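Local coordinates for pantothenate kinase (Coxiella burnetii, PDB 3TQC), which catalyses the ATP-dependent phosphorylation of (R)-pantothenate to (R)-4'-phosphopantothenate, the first step of coenzyme A biosynthesis, at the interface of chains A and B. Coordinates in Å, arbitrary orientation; residue numbers count along the deposited sequence, not the author numbering. Chains: chain A/B, Pantothenate kinase.

Contact 1: the interface of chains A and B. Residues chain A 220-222, 225, 300; chain B 222, 300.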
# COMPACT_ATOMS: atom_id res chain seq x y z
N GLN A 220 11.91 3.44 4.88
CA GLN A 220 11.40 2.39 4.00
C GLN A 220 10.12 2.80 3.31
O GLN A 220 9.11 3.13 3.96
CB GLN A 220 11.16 1.09 4.78
CG GLN A 220 12.41 0.39 5.28
CD GLN A 220 13.37 -0.00 4.17
OE1 GLN A 220 12.96 -0.22 3.03
NE2 GLN A 220 14.65 -0.08 4.49
N VAL A 221 10.17 2.78 1.98
CA VAL A 221 8.99 2.88 1.16
C VAL A 221 9.10 1.81 0.12
O VAL A 221 10.18 1.36 -0.22
CB VAL A 221 8.87 4.23 0.45
CG1 VAL A 221 8.71 5.35 1.48
CG2 VAL A 221 10.11 4.47 -0.44
N PHE A 222 7.95 1.39 -0.37
CA PHE A 222 7.89 0.30 -1.29
C PHE A 222 7.39 0.82 -2.61
O PHE A 222 6.78 1.89 -2.69
CB PHE A 222 6.94 -0.76 -0.74
CG PHE A 222 7.13 -1.05 0.71
CD1 PHE A 222 8.39 -1.25 1.24
CD2 PHE A 222 6.03 -1.20 1.54
CE1 PHE A 222 8.55 -1.55 2.58
CE2 PHE A 222 6.19 -1.50 2.86
CZ PHE A 222 7.44 -1.67 3.39
N ASP A 225 3.84 1.99 -2.64
CA ASP A 225 3.52 3.33 -2.13
C ASP A 225 3.45 4.37 -3.26
O ASP A 225 3.01 5.51 -3.04
CB ASP A 225 4.54 3.74 -1.09
CG ASP A 225 4.52 2.83 0.14
OD1 ASP A 225 5.59 2.52 0.68
OD2 ASP A 225 3.43 2.40 0.55
N ARG A 300 -1.49 -8.91 -2.28
CA ARG A 300 -1.42 -7.48 -2.16
C ARG A 300 -2.10 -6.84 -3.37
O ARG A 300 -2.49 -5.69 -3.30
CB ARG A 300 0.03 -7.03 -2.07
CG ARG A 300 0.77 -7.58 -0.83
CD ARG A 300 2.05 -6.77 -0.57
NE ARG A 300 1.77 -5.37 -0.20
CZ ARG A 300 2.39 -4.29 -0.69
NH1 ARG A 300 3.35 -4.38 -1.59
NH2 ARG A 300 2.03 -3.09 -0.26
N PHE B 222 0.21 -6.93 4.37
CA PHE B 222 0.48 -5.93 5.38
C PHE B 222 -0.82 -5.31 5.83
O PHE B 222 -1.81 -5.36 5.10
CB PHE B 222 1.37 -4.84 4.80
CG PHE B 222 2.53 -5.36 4.02
CD1 PHE B 222 3.25 -6.45 4.48
CD2 PHE B 222 2.92 -4.76 2.84
CE1 PHE B 222 4.32 -6.93 3.77
CE2 PHE B 222 4.00 -5.24 2.14
CZ PHE B 222 4.69 -6.33 2.61
N ARG B 300 5.39 6.20 4.25
CA ARG B 300 4.35 5.40 3.61
C ARG B 300 2.97 6.04 3.75
O ARG B 300 2.05 5.65 3.08
CB ARG B 300 4.31 3.98 4.15
CG ARG B 300 5.56 3.18 3.93
CD ARG B 300 5.29 1.71 4.17
NE ARG B 300 4.28 1.21 3.24
CZ ARG B 300 3.31 0.34 3.54
NH1 ARG B 300 3.20 -0.16 4.76
NH2 ARG B 300 2.44 -0.00 2.59
O HOH W 1 2.00 0.68 -0.36
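B:Arg300 runs extended through CG and CD and then bends at its third torsion (chi3 61°), which sets the guanidinium edge to A:Asp225 and one face to A:Phe222. This salt-bridge and arginine-on-ring patch joins the 3-10 turn 223-226 and the loop before it to the 3-10 turn 295-300 of the other chain. The A:Asp225 carboxylate, its CG anti to the carbonyl carbon (chi1 -63°), faces the guanidinium. NE is the main donor: it reaches OD2 at 3.1 Å and OD1 of the same carboxylate at 3.2 Å, meeting the syn lone pair of each oxygen close to the guanidinium plane. The bond from NH2 to OD2 is weak. The rim of the A:Phe222 ring lies on one guanidinium face, CE2 being 3.5 Å from CZ of B:Arg300, with the planes 40° apart. A second-shell bond fixes the acid: the backbone N of A:Phe222 donates to A:Asp225 OD1 at 2.8 Å from above the carboxylate plane, so OD1 accepts from both chains. A:Arg300 repeats the arginine-on-ring contact against B:Phe222. The two arginines approach at their NH2 ends, where the nearby carboxylate probably eases their like charges. Water 1 lies at the edge of both guanidinium groups, 3.1 Å from B:Arg300 NH2.

Contact 2: the interface of chains A and B. Residues chain A 65, 68-69, 318, 321; chain B 80, 83-84.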
# COMPACT_ATOMS: atom_id res chain seq x y z
N LEU A 65 -13.25 -0.94 -16.54
CA LEU A 65 -13.23 -0.98 -15.09
C LEU A 65 -12.10 -0.12 -14.55
O LEU A 65 -12.29 0.67 -13.64
CB LEU A 65 -13.08 -2.41 -14.60
CG LEU A 65 -12.95 -2.62 -13.09
CD1 LEU A 65 -14.15 -2.05 -12.36
CD2 LEU A 65 -12.79 -4.10 -12.82
N PHE A 68 -12.88 3.57 -14.67
CA PHE A 68 -13.66 4.05 -13.53
C PHE A 68 -12.72 4.52 -12.39
O PHE A 68 -12.92 5.60 -11.83
CB PHE A 68 -14.62 2.97 -12.99
CG PHE A 68 -15.92 2.82 -13.75
CD1 PHE A 68 -16.90 3.79 -13.69
CD2 PHE A 68 -16.19 1.66 -14.45
CE1 PHE A 68 -18.14 3.63 -14.37
CE2 PHE A 68 -17.38 1.49 -15.14
CZ PHE A 68 -18.38 2.48 -15.08
N TYR A 69 -11.70 3.73 -12.07
CA TYR A 69 -10.73 4.08 -11.01
C TYR A 69 -9.90 5.32 -11.35
O TYR A 69 -9.70 6.21 -10.51
CB TYR A 69 -9.78 2.92 -10.72
CG TYR A 69 -10.38 1.84 -9.86
CD1 TYR A 69 -9.94 1.63 -8.54
CD2 TYR A 69 -11.40 1.03 -10.34
CE1 TYR A 69 -10.50 0.62 -7.74
CE2 TYR A 69 -11.98 0.03 -9.55
CZ TYR A 69 -11.52 -0.17 -8.25
OH TYR A 69 -12.11 -1.16 -7.48
N LEU A 318 -11.24 -9.13 -7.66
CA LEU A 318 -11.19 -7.67 -7.55
C LEU A 318 -11.50 -7.29 -6.12
O LEU A 318 -12.56 -7.65 -5.61
CB LEU A 318 -12.19 -7.02 -8.50
CG LEU A 318 -12.38 -5.50 -8.39
CD1 LEU A 318 -11.07 -4.74 -8.59
CD2 LEU A 318 -13.41 -5.04 -9.41
N ILE A 321 -14.65 -2.82 -2.54
CA ILE A 321 -14.54 -1.45 -2.08
C ILE A 321 -15.89 -0.98 -1.54
O ILE A 321 -16.06 0.18 -1.11
CB ILE A 321 -14.00 -0.52 -3.20
CG1 ILE A 321 -14.87 -0.56 -4.46
CG2 ILE A 321 -12.56 -0.93 -3.56
CD1 ILE A 321 -14.63 0.62 -5.41
OXT ILE A 321 -16.86 -1.78 -1.50
N THR B 80 -18.81 1.18 -10.16
CA THR B 80 -18.14 -0.05 -10.60
C THR B 80 -18.98 -1.28 -10.36
O THR B 80 -18.98 -2.18 -11.18
CB THR B 80 -16.77 -0.25 -9.94
OG1 THR B 80 -16.92 -0.22 -8.51
CG2 THR B 80 -15.84 0.83 -10.37
N PHE B 83 -21.56 -1.40 -13.02
CA PHE B 83 -20.92 -1.87 -14.25
C PHE B 83 -20.54 -3.35 -14.18
O PHE B 83 -20.67 -4.07 -15.15
CB PHE B 83 -19.67 -1.05 -14.58
CG PHE B 83 -18.86 -1.65 -15.68
CD1 PHE B 83 -19.37 -1.73 -16.97
CD2 PHE B 83 -17.61 -2.18 -15.44
CE1 PHE B 83 -18.64 -2.30 -18.00
CE2 PHE B 83 -16.86 -2.76 -16.46
CZ PHE B 83 -17.37 -2.82 -17.74
N LEU B 84 -20.05 -3.81 -13.03
CA LEU B 84 -19.66 -5.21 -12.90
C LEU B 84 -20.84 -6.13 -12.65
O LEU B 84 -20.67 -7.35 -12.61
CB LEU B 84 -18.63 -5.38 -11.77
CG LEU B 84 -17.28 -4.77 -12.07
CD1 LEU B 84 -16.43 -4.77 -10.82
CD2 LEU B 84 -16.61 -5.54 -13.17
O HOH W 2 -14.58 -1.92 -7.96
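B:Thr80 presses its methyl CG2 among A:Leu65, A:Phe68 and A:Tyr69, three side chains of the long helix 52-84 of the other subunit. The methyl comes to 3.6 Å from CB of A:Phe68, the two side chains passing in opposite directions, while A:Leu65 CD1 meets it roughly at a right angle. Further along, A:Phe68 lays the CE2 corner of its ring against B:Phe83, 3.5 Å from CB. B:Leu84 CD1 touches CD1 of A:Leu65 at 3.9 Å and also CD2 of A:Leu318 on strand 313-319. A:Leu318 CD2 and B:Leu84 CD1 are tight at 3.3 Å. These contacts are apolar, and they join the C-terminal turn of helix 52-84 in chain B to the middle of the same helix in chain A. Backbone and torsions position these first-shell groups: the helix presents CB of B:Phe83 to A:Phe68, and chi1 (170°, CG anti to the backbone N) starts the ring with CG also near A:Phe68 CE2. In B:Thr80 the hydroxyl sits between the backbone N and the carbonyl carbon (chi1 56°), which directs CG2 at the aromatic side chains. Outward from this layer, water 2 joins the subunits, 2.9 Å from B:Thr80 OG1 and 2.6 Å from the phenol OH of A:Tyr69.

Contact 3: the interface of chains A and B. Residues chain A 73, 76, 80-81, 91; chain B 69, 73, 320-321.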
# COMPACT_ATOMS: atom_id res chain seq x y z
N ARG A 73 -10.19 9.00 -9.54
CA ARG A 73 -9.03 9.67 -8.94
C ARG A 73 -8.86 11.07 -9.49
O ARG A 73 -8.54 11.99 -8.76
CB ARG A 73 -7.73 8.87 -9.14
CG ARG A 73 -6.64 9.16 -8.12
CD ARG A 73 -7.20 9.05 -6.71
NE ARG A 73 -6.19 8.67 -5.74
CZ ARG A 73 -6.41 8.06 -4.59
NH1 ARG A 73 -7.63 7.71 -4.21
NH2 ARG A 73 -5.39 7.82 -3.80
N LEU A 76 -11.45 13.19 -7.80
CA LEU A 76 -11.06 13.46 -6.42
C LEU A 76 -9.96 14.53 -6.37
O LEU A 76 -10.02 15.43 -5.54
CB LEU A 76 -10.56 12.18 -5.74
CG LEU A 76 -10.12 12.30 -4.29
CD1 LEU A 76 -11.30 12.68 -3.40
CD2 LEU A 76 -9.50 11.00 -3.88
N THR A 80 -10.52 17.88 -4.34
CA THR A 80 -9.71 18.12 -3.14
C THR A 80 -8.78 19.31 -3.29
O THR A 80 -8.65 20.12 -2.38
CB THR A 80 -8.90 16.89 -2.73
OG1 THR A 80 -8.11 16.45 -3.84
CG2 THR A 80 -9.84 15.80 -2.30
N TYR A 81 -8.14 19.41 -4.45
CA TYR A 81 -7.26 20.55 -4.74
C TYR A 81 -8.01 21.88 -4.78
O TYR A 81 -7.46 22.92 -4.37
CB TYR A 81 -6.52 20.33 -6.06
CG TYR A 81 -5.38 19.34 -5.96
CD1 TYR A 81 -5.53 18.16 -5.26
CD2 TYR A 81 -4.16 19.59 -6.55
CE1 TYR A 81 -4.52 17.25 -5.17
CE2 TYR A 81 -3.13 18.67 -6.45
CZ TYR A 81 -3.33 17.50 -5.75
OH TYR A 81 -2.35 16.56 -5.63
N VAL A 91 -0.98 14.27 -10.68
CA VAL A 91 0.08 13.36 -11.03
C VAL A 91 -0.59 12.12 -11.66
O VAL A 91 -1.80 11.95 -11.54
CB VAL A 91 0.91 12.96 -9.79
CG1 VAL A 91 1.73 14.13 -9.27
CG2 VAL A 91 0.03 12.40 -8.69
N TYR B 69 -12.39 11.74 0.26
CA TYR B 69 -11.85 10.43 -0.08
C TYR B 69 -12.87 9.34 0.17
O TYR B 69 -13.03 8.45 -0.65
CB TYR B 69 -10.57 10.11 0.71
CG TYR B 69 -9.35 10.78 0.15
CD1 TYR B 69 -8.40 10.06 -0.54
CD2 TYR B 69 -9.14 12.15 0.32
CE1 TYR B 69 -7.26 10.68 -1.07
CE2 TYR B 69 -8.01 12.78 -0.19
CZ TYR B 69 -7.09 12.04 -0.89
OH TYR B 69 -5.97 12.66 -1.41
N ARG B 73 -14.80 7.05 -2.76
CA ARG B 73 -14.71 5.58 -2.76
C ARG B 73 -16.12 5.00 -2.80
O ARG B 73 -16.39 4.02 -3.49
CB ARG B 73 -13.95 5.11 -1.52
CG ARG B 73 -13.50 3.64 -1.46
CD ARG B 73 -12.96 3.06 -2.75
NE ARG B 73 -11.84 3.77 -3.36
CZ ARG B 73 -10.68 3.22 -3.71
NH1 ARG B 73 -10.42 1.95 -3.49
NH2 ARG B 73 -9.75 3.97 -4.29
N LYS B 320 0.41 13.84 -3.26
CA LYS B 320 -0.20 14.38 -4.46
C LYS B 320 -0.99 13.28 -5.15
O LYS B 320 -0.58 12.13 -5.16
CB LYS B 320 0.85 14.93 -5.41
CG LYS B 320 1.68 16.04 -4.82
CD LYS B 320 2.76 16.48 -5.79
CE LYS B 320 3.57 17.65 -5.26
NZ LYS B 320 4.79 17.93 -6.06
N ILE B 321 -2.13 13.64 -5.71
CA ILE B 321 -2.93 12.70 -6.47
C ILE B 321 -3.22 13.28 -7.84
O ILE B 321 -2.76 14.39 -8.19
CB ILE B 321 -4.24 12.29 -5.73
CG1 ILE B 321 -5.14 13.49 -5.44
CG2 ILE B 321 -3.93 11.63 -4.42
CD1 ILE B 321 -6.61 13.06 -5.16
OXT ILE B 321 -3.91 12.64 -8.63
O HOH W 3 -6.20 15.30 -2.13
O HOH W 4 -1.09 16.18 -7.81
O HOH W 5 -3.31 10.19 -9.24
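The phenol oxygen of A:Tyr81 receives the backbone N-H of the C-terminal residue, B:Ile321, at 2.9 Å, with an angle of 157° at the hydrogen. Nearby, the backbone N of A:Val91 donates to O of the B:Ile321 terminal carboxylate at 3.1 Å, approaching from above its plane. The chain end is thereby gripped at both its amide and its carboxylate. Two waters extend the grip: water 4 joins the same carboxylate oxygen to A:Tyr81 OH, and water 5 sits 2.6 Å from B:Ile321 OXT and reaches A:Val91 O more loosely.

The isoleucine side chain is buried against chain A. CG1 lies between the backbone N and the carbonyl carbon (chi1 59°), which carries CD1 to 3.7 Å from A:Leu76 CG, while CG2 rests beside NE of A:Arg73. A:Leu76 also sets its CD2 methyl over the face of the B:Tyr69 ring, 3.8 Å from the centroid. Water 3 spans B:Tyr69 OH and A:Thr80 OG1, and that hydroxyl is held by its bond to A:Leu76 O at 2.7 Å. A:Arg73 and B:Arg73 bring their guanidinium groups near one another without touching, probably a mildly unfavourable pairing. In the fold, the C-terminal tail beyond strand 313-319 of chain B docks against helix 52-84 of chain A and the loop just before strand 93-98, while B:Tyr69 comes from the partner's own helix 52-84.

Contact 4: the interface of chains A and B. Residues chain A 83-84, 86; chain B 17, 19, 24, 61, 65, 318.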
# COMPACT_ATOMS: atom_id res chain seq x y z
N PHE A 83 -10.71 22.36 -2.90
CA PHE A 83 -10.93 22.54 -1.47
C PHE A 83 -9.67 23.03 -0.78
O PHE A 83 -9.73 23.99 -0.04
CB PHE A 83 -11.38 21.24 -0.81
CG PHE A 83 -11.50 21.35 0.68
CD1 PHE A 83 -12.49 22.12 1.26
CD2 PHE A 83 -10.60 20.68 1.51
CE1 PHE A 83 -12.61 22.23 2.63
CE2 PHE A 83 -10.71 20.76 2.88
CZ PHE A 83 -11.71 21.54 3.45
N LEU A 84 -8.55 22.37 -1.03
CA LEU A 84 -7.29 22.74 -0.38
C LEU A 84 -6.63 23.97 -0.98
O LEU A 84 -5.60 24.39 -0.51
CB LEU A 84 -6.29 21.57 -0.41
CG LEU A 84 -6.68 20.34 0.40
CD1 LEU A 84 -5.90 19.13 -0.05
CD2 LEU A 84 -6.48 20.59 1.87
N LYS A 86 -5.05 24.35 -3.77
CA LYS A 86 -3.77 24.06 -4.42
C LYS A 86 -3.96 24.06 -5.94
O LYS A 86 -4.88 23.42 -6.45
CB LYS A 86 -3.17 22.74 -3.93
CG LYS A 86 -2.65 22.77 -2.49
CD LYS A 86 -1.40 23.64 -2.34
CE LYS A 86 -0.79 23.52 -0.94
NZ LYS A 86 0.56 24.18 -0.83
N LEU B 17 1.91 17.40 -1.30
CA LEU B 17 1.46 18.77 -1.09
C LEU B 17 1.84 19.09 0.34
O LEU B 17 1.69 18.27 1.23
CB LEU B 17 -0.07 18.91 -1.20
CG LEU B 17 -0.73 18.59 -2.52
CD1 LEU B 17 -2.25 18.79 -2.40
CD2 LEU B 17 -0.13 19.42 -3.66
N PHE B 19 1.58 22.08 3.47
CA PHE B 19 0.86 23.23 4.03
C PHE B 19 1.45 23.64 5.36
O PHE B 19 1.58 22.82 6.25
CB PHE B 19 -0.61 22.88 4.32
CG PHE B 19 -1.35 22.27 3.19
CD1 PHE B 19 -2.22 23.03 2.42
CD2 PHE B 19 -1.24 20.91 2.92
CE1 PHE B 19 -2.96 22.44 1.38
CE2 PHE B 19 -1.96 20.32 1.87
CZ PHE B 19 -2.80 21.08 1.10
N TRP B 24 -3.03 25.71 5.36
CA TRP B 24 -4.10 24.79 5.75
C TRP B 24 -5.42 25.52 6.02
O TRP B 24 -6.49 24.99 5.71
CB TRP B 24 -3.69 23.97 6.98
CG TRP B 24 -4.65 22.88 7.28
CD1 TRP B 24 -5.57 22.86 8.28
CD2 TRP B 24 -4.82 21.67 6.54
NE1 TRP B 24 -6.29 21.69 8.22
CE2 TRP B 24 -5.86 20.95 7.15
CE3 TRP B 24 -4.21 21.13 5.41
CZ2 TRP B 24 -6.29 19.73 6.68
CZ3 TRP B 24 -4.63 19.91 4.95
CH2 TRP B 24 -5.66 19.21 5.58
N PRO B 61 -11.42 20.88 9.09
CA PRO B 61 -11.11 20.78 7.65
C PRO B 61 -10.41 19.47 7.26
O PRO B 61 -10.60 18.98 6.14
CB PRO B 61 -10.22 22.00 7.37
CG PRO B 61 -9.84 22.55 8.71
CD PRO B 61 -10.87 22.10 9.70
N LEU B 65 -11.56 17.05 4.29
CA LEU B 65 -10.67 16.52 3.26
C LEU B 65 -10.87 15.02 3.18
O LEU B 65 -11.13 14.48 2.12
CB LEU B 65 -9.20 16.85 3.55
CG LEU B 65 -8.16 16.21 2.60
CD1 LEU B 65 -8.21 16.83 1.23
CD2 LEU B 65 -6.76 16.30 3.16
N LEU B 318 0.45 16.08 2.33
CA LEU B 318 -0.58 15.24 1.75
C LEU B 318 -0.06 14.76 0.41
O LEU B 318 0.37 15.56 -0.44
CB LEU B 318 -1.89 16.04 1.58
CG LEU B 318 -3.08 15.37 0.87
CD1 LEU B 318 -3.60 14.14 1.61
CD2 LEU B 318 -4.20 16.38 0.72
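A:Leu84, the last residue of helix 52-84, makes the central aliphatic contacts, plugging its isobutyl group into a pocket of chain B. Chi1 (-66°) directs the branch into chain B, and chi2 (161°) sends CD1 to the leucines and CD2 to the aromatics. The touches of CD1 on B:Leu65 and B:Leu318 are the two-fold counterparts of those that B:Leu84 makes on chain A. On the aromatic side, A:Leu84 CD2 meets CZ3 of the B:Trp24 indole at 3.7 Å and CZ of B:Phe19 at 3.8 Å. These two aromatics support each other within chain B: B:Trp24 CE3 lies over one face of the B:Phe19 ring, off toward its rim. The backbone O of A:Leu84 stands at the edge of that ring, in its plane, 3.8 Å from B:Phe19 CE1. The contact of A:Lys86 with the same phenylalanine is CH-pi in kind. Its chain bends at the second torsion (chi2 -70°), which lays CE over the ring, 3.8 Å from the centroid, so the aliphatic part of the lysine rather than its ammonium group makes the contact. B:Leu17, two residues back on strand 16-20, adds a looser touch to A:Lys86 CG. At the margin, the ring of A:Phe83 approaches a backbone carbonyl, its CE2 carbon standing 3.7 Å from O of B:Pro61.

Helix 52-84 ties contacts 2, 3 and 4 together, and strand 313-319 or the tail behind it enters the same three. Contacts 3 and 4 are neighbours, their C-alpha centres about 11 Å apart; contact 2 lies about 17 Å from contact 3 and 27 Å from contact 4. Contacts 2 and 4 are largely twins, sharing residues 65, 83, 84 and 318 with the chains exchanged; residues 69, 80 and 321 likewise recur in contacts 2 and 3. Contact 1, about 19 Å from contact 3, uses separate loop and 3-10 elements. A salt-bridged patch and a chain-end clasp thus flank apolar helix contacts, as would suit a stable dimer.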